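Local coordinates for protein toxin-antitoxin system toxin HepN family (PDB 6M6U) that cleaves mRNA as the bacteriostatic toxin of a type VII toxin-antitoxin system and is neutralised by its cognate antitoxin MntA, mostly through tri-AMPylation, at the interface of chains A and B. Coordinates in Å, arbitrary orientation; residue numbers count along the deposited sequence, not the author numbering. Chains: chain A/B, Toxin-antitoxin system toxin HepN family.

Contact 1 and contact 2 are neighbouring patches of one two-fold symmetric interface between two copies of HepT. The centres of their C-alpha atoms lie about 7 Å apart. Both use A:Arg45 and B:Tyr104. Chain A contributes helices 3-23 and 33-60 to each. Contact 1 encloses the B:Tyr104 ring, and contact 2 holds the carboxylate of B:Asp37. B:Tyr104 ends the RX(4)HXY motif and is the tyrosine that MntA modifies; it is unmodified here. The centres lie about 13 and 11 Å from the probable active-site residue A:Arg97. The toxin pair, part of the HepT(6):MntA(2) assembly, thus packs the modifiable tyrosine near its partner's probable active site.

Contact 1: the interface of chains A and B. Residues chain A 11, 14-15, 45; chain B 104-105.
The ring of B:Tyr104 is sandwiched between two side chains. One face carries A:Arg45, whose NE sits 3.6 Å from the centroid of the B:Tyr104 ring in a cation-pi contact. The guanidinium plane is tilted 23° from the ring and lies over the rim near CG and CD1, not over the ring centre. The opposite face carries CG of B:Gln105, the next residue in chain B, toward the rim. At the ring edge, in plane, the methyl CG2 of A:Thr11 meets CE2 of B:Tyr104 at 3.6 Å. A:Cys15 SG lies 3.9 Å from B:Tyr104 CZ, beyond the phenol end and on the A:Arg45 side of the ring plane.

B:Tyr104 has its CG between the backbone N and the carbonyl carbon (chi1 75°). This points the ring into chain A, toward helix 3-23. A:Arg14 NH2 donates a hydrogen bond to the phenol oxygen OH of B:Tyr104 at 2.7 Å. The oxygen is tilted from the guanidinium plane of A:Arg14, and NE of the same group adds a weak bond. A:Arg14 bends at its CG-CD bond (chi3 -38°), which helps bring the guanidinium round to the phenol. The amide of B:Gln105 stands almost perpendicular to this guanidinium.

The tyrosine hydroxyl, which would carry the AMP chain, here faces the partner toxin. A:Arg14 NH2 also makes a weak hydrogen bond to A:Thr11 OG1, at 3.1 Å.

Contact 2: the interface of chains A and B. Residues chain A 18, 38, 41-42, 45; chain B 37, 40, 104, 107.
B:Asp37 reaches across to chain A and sets its carboxylate among A:Arg18, A:Ser38, A:Asn42 and A:Arg45. The two oxygens are used differently. B:Asp37 OD2 receives A:Ser38 OG at 2.8 Å on its anti lone pair, away from OD1. A:Arg18 NH2 also meets B:Asp37 OD2 at 3.2 Å, in an almost straight bond that is a salt bridge as well. This nitrogen approaches from above the carboxylate plane, while OD2 lies in the plane of the guanidinium. The two flat groups are 52° apart. A:Asn42 ND2 adds a weak hydrogen bond to OD2, with its amide steeply turned against the carboxylate. A:Asn42 ND2 also donates to the backbone O of A:Ser38 at 2.9 Å, which should steady the amide beside OD2.

B:Asp37 OD1 faces A:Arg45 NH1 at 3.3 Å, in a salt bridge with a weak hydrogen bond. Here the guanidinium and carboxylate planes are nearly perpendicular. A:Arg45 is extended from CG to NE, which carries its head away from helix 33-60. CD2 of A:Leu41 covers one guanidinium face, and B:Tyr104 lies on the opposite face. These two neighbours should limit rotation of the head.

The hydroxyl of A:Ser38 points away from its backbone N (chi1 179°), toward OD2. CD2 of A:Leu41 packs 3.7 Å from CA of B:Asp37. Two arginines beside the carboxylate would be expected to stabilise its negative charge.

A:Ser38, A:Leu41, A:Asn42 and A:Arg45 lie along one side of helix 33-60 of chain A. They face B:Asp37 and B:Ile40 on the equivalent helix of chain B, while A:Arg18 reaches in from helix 3-23.

Contact 1: the interface of chains A and B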
loop_
_atom_site.group_PDB
_atom_site.type_symbol
_atom_site.label_atom_id
_atom_site.label_comp_id
_atom_site.label_asym_id
_atom_site.label_seq_id
_atom_site.Cartn_x
_atom_site.Cartn_y
_atom_site.Cartn_z
ATOM N N THR A 11 9.812 -24.767 -44.879
ATOM C CA THR A 11 8.851 -25.580 -44.139
ATOM C C THR A 11 7.576 -25.808 -44.943
ATOM O O THR A 11 7.045 -26.924 -44.965
ATOM C CB THR A 11 8.540 -24.923 -42.795
ATOM O OG1 THR A 11 9.680 -25.056 -41.939
ATOM C CG2 THR A 11 7.331 -25.573 -42.131
ATOM N N ARG A 14 8.482 -28.484 -47.528
ATOM C CA ARG A 14 8.576 -29.798 -46.895
ATOM C C ARG A 14 7.202 -30.352 -46.554
ATOM O O ARG A 14 6.950 -31.549 -46.717
ATOM C CB ARG A 14 9.427 -29.728 -45.626
ATOM C CG ARG A 14 10.917 -29.896 -45.839
ATOM C CD ARG A 14 11.595 -30.362 -44.556
ATOM N NE ARG A 14 11.020 -29.735 -43.366
ATOM C CZ ARG A 14 11.236 -28.473 -43.002
ATOM N NH1 ARG A 14 12.013 -27.688 -43.738
ATOM N NH2 ARG A 14 10.668 -27.992 -41.902
ATOM N N CYS A 15 6.294 -29.492 -46.092
ATOM C CA CYS A 15 5.002 -29.980 -45.629
ATOM C C CYS A 15 4.022 -30.232 -46.772
ATOM O O CYS A 15 3.153 -31.102 -46.645
ATOM C CB CYS A 15 4.405 -29.002 -44.622
ATOM S SG CYS A 15 5.406 -28.857 -43.140
ATOM N N ARG A 45 0.738 -26.954 -40.327
ATOM C CA ARG A 45 2.115 -26.469 -40.367
ATOM C C ARG A 45 2.330 -25.525 -41.544
ATOM O O ARG A 45 3.025 -24.509 -41.414
ATOM C CB ARG A 45 3.078 -27.656 -40.433
ATOM C CG ARG A 45 3.092 -28.488 -39.160
ATOM C CD ARG A 45 3.831 -29.790 -39.331
ATOM N NE ARG A 45 4.123 -30.392 -38.023
ATOM C CZ ARG A 45 4.591 -31.631 -37.828
ATOM N NH1 ARG A 45 4.821 -32.415 -38.869
ATOM N NH2 ARG A 45 4.833 -32.050 -36.594
ATOM N N TYR B 104 7.428 -27.122 -35.332
ATOM C CA TYR B 104 7.277 -28.561 -35.152
ATOM C C TYR B 104 8.600 -29.303 -35.270
ATOM O O TYR B 104 8.760 -30.373 -34.673
ATOM C CB TYR B 104 6.295 -29.107 -36.180
ATOM C CG TYR B 104 6.868 -29.200 -37.583
ATOM C CD1 TYR B 104 7.447 -30.382 -38.044
ATOM C CD2 TYR B 104 6.823 -28.113 -38.449
ATOM C CE1 TYR B 104 7.960 -30.475 -39.320
ATOM C CE2 TYR B 104 7.338 -28.200 -39.729
ATOM C CZ TYR B 104 7.906 -29.384 -40.158
ATOM O OH TYR B 104 8.424 -29.480 -41.430
ATOM N N GLN B 105 9.541 -28.776 -36.055
ATOM C CA GLN B 105 10.803 -29.471 -36.280
ATOM C C GLN B 105 11.594 -29.666 -34.995
ATOM O O GLN B 105 12.408 -30.594 -34.917
ATOM C CB GLN B 105 11.649 -28.709 -37.301
ATOM C CG GLN B 105 11.348 -29.063 -38.747
ATOM C CD GLN B 105 12.037 -30.342 -39.189
ATOM O OE1 GLN B 105 12.967 -30.818 -38.535
ATOM N NE2 GLN B 105 11.584 -30.905 -40.305
#

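Contact 2: the interface of chains A and B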
loop_
_atom_site.group_PDB
_atom_site.type_symbol
_atom_site.label_atom_id
_atom_site.label_comp_id
_atom_site.label_asym_id
_atom_site.label_seq_id
_atom_site.Cartn_x
_atom_site.Cartn_y
_atom_site.Cartn_z
ATOM N N ARG A 18 5.003 -33.546 -47.916
ATOM C CA ARG A 18 4.463 -34.492 -46.944
ATOM C C ARG A 18 2.981 -34.756 -47.188
ATOM O O ARG A 18 2.512 -35.884 -46.997
ATOM C CB ARG A 18 4.687 -33.977 -45.519
ATOM C CG ARG A 18 6.094 -34.199 -44.989
ATOM C CD ARG A 18 6.387 -35.681 -44.857
ATOM N NE ARG A 18 5.481 -36.330 -43.913
ATOM C CZ ARG A 18 5.137 -37.614 -43.966
ATOM N NH1 ARG A 18 5.615 -38.393 -44.927
ATOM N NH2 ARG A 18 4.307 -38.118 -43.062
ATOM N N SER A 38 -2.422 -36.987 -40.715
ATOM C CA SER A 38 -1.134 -36.520 -41.220
ATOM C C SER A 38 -1.304 -35.398 -42.237
ATOM O O SER A 38 -0.505 -34.455 -42.266
ATOM C CB SER A 38 -0.355 -37.684 -41.830
ATOM O OG SER A 38 0.888 -37.234 -42.339
ATOM N N LEU A 41 -2.383 -32.256 -40.188
ATOM C CA LEU A 41 -1.299 -31.659 -39.414
ATOM C C LEU A 41 -0.343 -30.887 -40.315
ATOM O O LEU A 41 0.093 -29.779 -39.975
ATOM C CB LEU A 41 -0.549 -32.732 -38.629
ATOM C CG LEU A 41 0.539 -32.140 -37.718
ATOM C CD1 LEU A 41 -0.055 -31.698 -36.385
ATOM C CD2 LEU A 41 1.668 -33.124 -37.494
ATOM N N ASN A 42 -0.008 -31.451 -41.475
ATOM C CA ASN A 42 0.884 -30.745 -42.382
ATOM C C ASN A 42 0.199 -29.558 -43.055
ATOM O O ASN A 42 0.883 -28.609 -43.448
ATOM C CB ASN A 42 1.453 -31.715 -43.416
ATOM C CG ASN A 42 2.579 -32.568 -42.852
ATOM O OD1 ASN A 42 3.671 -32.068 -42.563
ATOM N ND2 ASN A 42 2.319 -33.864 -42.690
ATOM N N ARG A 45 0.738 -26.954 -40.327
ATOM C CA ARG A 45 2.115 -26.469 -40.367
ATOM C C ARG A 45 2.330 -25.525 -41.544
ATOM O O ARG A 45 3.025 -24.509 -41.414
ATOM C CB ARG A 45 3.078 -27.656 -40.433
ATOM C CG ARG A 45 3.092 -28.488 -39.160
ATOM C CD ARG A 45 3.831 -29.790 -39.331
ATOM N NE ARG A 45 4.123 -30.392 -38.023
ATOM C CZ ARG A 45 4.591 -31.631 -37.828
ATOM N NH1 ARG A 45 4.821 -32.415 -38.869
ATOM N NH2 ARG A 45 4.833 -32.050 -36.594
ATOM N N ASP B 37 2.955 -37.861 -37.124
ATOM C CA ASP B 37 1.983 -36.800 -37.380
ATOM C C ASP B 37 0.657 -37.078 -36.682
ATOM O O ASP B 37 0.101 -36.204 -36.006
ATOM C CB ASP B 37 1.765 -36.645 -38.886
ATOM C CG ASP B 37 2.985 -36.103 -39.607
ATOM O OD1 ASP B 37 3.891 -35.566 -38.935
ATOM O OD2 ASP B 37 3.029 -36.209 -40.853
ATOM N N ILE B 40 1.015 -36.825 -32.785
ATOM C CA ILE B 40 1.257 -35.438 -32.402
ATOM C C ILE B 40 -0.008 -34.606 -32.575
ATOM O O ILE B 40 -0.366 -33.814 -31.697
ATOM C CB ILE B 40 2.438 -34.864 -33.206
ATOM C CG1 ILE B 40 3.744 -35.533 -32.776
ATOM C CG2 ILE B 40 2.516 -33.352 -33.036
ATOM C CD1 ILE B 40 4.904 -35.282 -33.720
ATOM N N TYR B 104 7.428 -27.122 -35.332
ATOM C CA TYR B 104 7.277 -28.561 -35.152
ATOM C C TYR B 104 8.600 -29.303 -35.270
ATOM O O TYR B 104 8.760 -30.373 -34.673
ATOM C CB TYR B 104 6.295 -29.107 -36.180
ATOM C CG TYR B 104 6.868 -29.200 -37.583
ATOM C CD1 TYR B 104 7.447 -30.382 -38.044
ATOM C CD2 TYR B 104 6.823 -28.113 -38.449
ATOM C CE1 TYR B 104 7.960 -30.475 -39.320
ATOM C CE2 TYR B 104 7.338 -28.200 -39.729
ATOM C CZ TYR B 104 7.906 -29.384 -40.158
ATOM O OH TYR B 104 8.424 -29.480 -41.430
ATOM N N LEU B 107 10.373 -30.525 -32.077
ATOM C CA LEU B 107 9.790 -31.506 -31.177
ATOM C C LEU B 107 10.798 -32.609 -30.889
ATOM O O LEU B 107 11.501 -33.083 -31.787
ATOM C CB LEU B 107 8.519 -32.105 -31.781
ATOM C CG LEU B 107 7.236 -31.273 -31.738
ATOM C CD1 LEU B 107 6.132 -31.975 -32.512
ATOM C CD2 LEU B 107 6.812 -31.030 -30.300
#